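Local coordinates for pumilio homology domain family member 4 (Saccharomyces cerevisiae, PDB 3BWT), which binds messenger RNA through the single-stranded RNA-binding Pumilio repeats of this domain, and may affect diploid formation, at residues Met262-Glu265 with Ile266-Gly270. Numbering follows the deposited sequence.
Sequences MILE and ILNNG
E265 and N269 meet one turn apart on helix 256-279 of Puf4, where a side-chain hydrogen bond spans consecutive turns at the boundary between the seventh and eighth Pumilio repeats, which this helix crosses. ND2 of N269 donates a hydrogen bond to OE2 of E265 over 2.6 Å, with an N-H...O angle of 165°. The donor keeps OE2 in its own amide plane but reaches it from above the carboxylate, the two flat groups being turned 59° against each other. CG of E265 lies anti to the backbone N (chi1 -167°), and a bend at chi2 turns the carboxylate out to the side, where the N269 amide reaches back to it. Beneath this bridge the backbone bonds are those of an alpha helix: I266 N to M262 O at 3.0 Å, L267 N to I263 O and N268 N to L264 O. E265 O accepts N269 N at 2.9 Å in the alpha manner and, weakly, G270 N at 3.4 Å, the wider pi-type turn. L264 and N268 run alongside each other, pointing the same way, and OD1 of N268 takes a weak hydrogen bond from R305. On the buried side, M262 and I266 pack towards helix 236-240, while I263 and L267 face L306 of helix 300-310, joining the seventh repeat to the eighth. Were E265 an alanine, the N269 amide would probably lose this acceptor and be free to turn. With K233 only a long, weak ion partner for OE1, the neutral amide is the closer mate of the carboxylate, and its N-H probably offsets part of the negative charge by its own partial positive charge.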
loop_
_atom_site.group_PDB
_atom_site.type_symbol
_atom_site.label_atom_id
_atom_site.label_comp_id
_atom_site.label_asym_id
_atom_site.label_seq_id
_atom_site.Cartn_x
_atom_site.Cartn_y
_atom_site.Cartn_z
ATOM N N MET A 262 -2.411 -22.237 -16.172
ATOM C CA MET A 262 -2.536 -21.035 -16.995
ATOM C C MET A 262 -1.835 -21.204 -18.337
ATOM O O MET A 262 -2.398 -20.888 -19.384
ATOM C CB MET A 262 -1.983 -19.801 -16.263
ATOM C CG MET A 262 -2.183 -18.481 -17.010
ATOM S SD MET A 262 -3.907 -18.006 -17.312
ATOM C CE MET A 262 -4.467 -17.679 -15.646
ATOM N N ILE A 263 -0.600 -21.691 -18.294
ATOM C CA ILE A 263 0.159 -21.965 -19.504
ATOM C C ILE A 263 -0.623 -22.926 -20.386
ATOM O O ILE A 263 -0.648 -22.792 -21.609
ATOM C CB ILE A 263 1.541 -22.554 -19.170
ATOM C CG1 ILE A 263 2.396 -21.503 -18.451
ATOM C CG2 ILE A 263 2.239 -23.055 -20.428
ATOM C CD1 ILE A 263 3.756 -22.005 -18.013
ATOM N N LEU A 264 -1.280 -23.884 -19.745
ATOM C CA LEU A 264 -2.111 -24.858 -20.435
ATOM C C LEU A 264 -3.282 -24.226 -21.162
ATOM O O LEU A 264 -3.565 -24.571 -22.311
ATOM C CB LEU A 264 -2.642 -25.885 -19.443
ATOM C CG LEU A 264 -1.907 -27.217 -19.428
ATOM C CD1 LEU A 264 -2.406 -28.063 -18.266
ATOM C CD2 LEU A 264 -2.114 -27.925 -20.759
ATOM N N GLU A 265 -3.976 -23.322 -20.481
ATOM C CA GLU A 265 -5.100 -22.612 -21.075
ATOM C C GLU A 265 -4.646 -21.856 -22.314
ATOM O O GLU A 265 -5.261 -21.939 -23.380
ATOM C CB GLU A 265 -5.696 -21.629 -20.071
ATOM C CG GLU A 265 -7.041 -21.078 -20.494
ATOM C CD GLU A 265 -8.120 -22.133 -20.460
ATOM O OE1 GLU A 265 -7.877 -23.196 -19.854
ATOM O OE2 GLU A 265 -9.205 -21.898 -21.033
ATOM N N ILE A 266 -3.558 -21.113 -22.159
ATOM C CA ILE A 266 -2.951 -20.399 -23.275
ATOM C C ILE A 266 -2.618 -21.345 -24.435
ATOM O O ILE A 266 -2.866 -21.022 -25.596
ATOM C CB ILE A 266 -1.703 -19.606 -22.807
ATOM C CG1 ILE A 266 -2.143 -18.438 -21.915
ATOM C CG2 ILE A 266 -0.880 -19.126 -23.989
ATOM C CD1 ILE A 266 -1.017 -17.688 -21.262
ATOM N N LEU A 267 -2.084 -22.522 -24.114
ATOM C CA LEU A 267 -1.775 -23.535 -25.127
ATOM C C LEU A 267 -3.005 -24.137 -25.792
ATOM O O LEU A 267 -3.001 -24.384 -26.993
ATOM C CB LEU A 267 -0.936 -24.666 -24.526
ATOM C CG LEU A 267 0.581 -24.514 -24.619
ATOM C CD1 LEU A 267 1.261 -25.567 -23.757
ATOM C CD2 LEU A 267 1.065 -24.591 -26.068
ATOM N N ASN A 268 -4.049 -24.389 -25.013
ATOM C CA ASN A 268 -5.203 -25.128 -25.517
ATOM C C ASN A 268 -6.341 -24.278 -26.079
ATOM O O ASN A 268 -6.741 -24.462 -27.231
ATOM C CB ASN A 268 -5.721 -26.078 -24.448
ATOM C CG ASN A 268 -4.739 -27.197 -24.150
ATOM O OD1 ASN A 268 -4.047 -27.691 -25.043
ATOM N ND2 ASN A 268 -4.677 -27.607 -22.887
ATOM N N ASN A 269 -6.863 -23.353 -25.277
ATOM C CA ASN A 269 -7.937 -22.481 -25.749
ATOM C C ASN A 269 -7.432 -21.239 -26.500
ATOM O O ASN A 269 -8.213 -20.487 -27.085
ATOM C CB ASN A 269 -8.909 -22.132 -24.616
ATOM C CG ASN A 269 -9.790 -23.324 -24.220
ATOM O OD1 ASN A 269 -10.305 -24.038 -25.085
ATOM N ND2 ASN A 269 -9.958 -23.544 -22.913
ATOM N N GLY A 270 -6.115 -21.052 -26.510
ATOM C CA GLY A 270 -5.509 -19.996 -27.296
ATOM C C GLY A 270 -5.066 -20.493 -28.659
ATOM O O GLY A 270 -5.419 -19.918 -29.688
#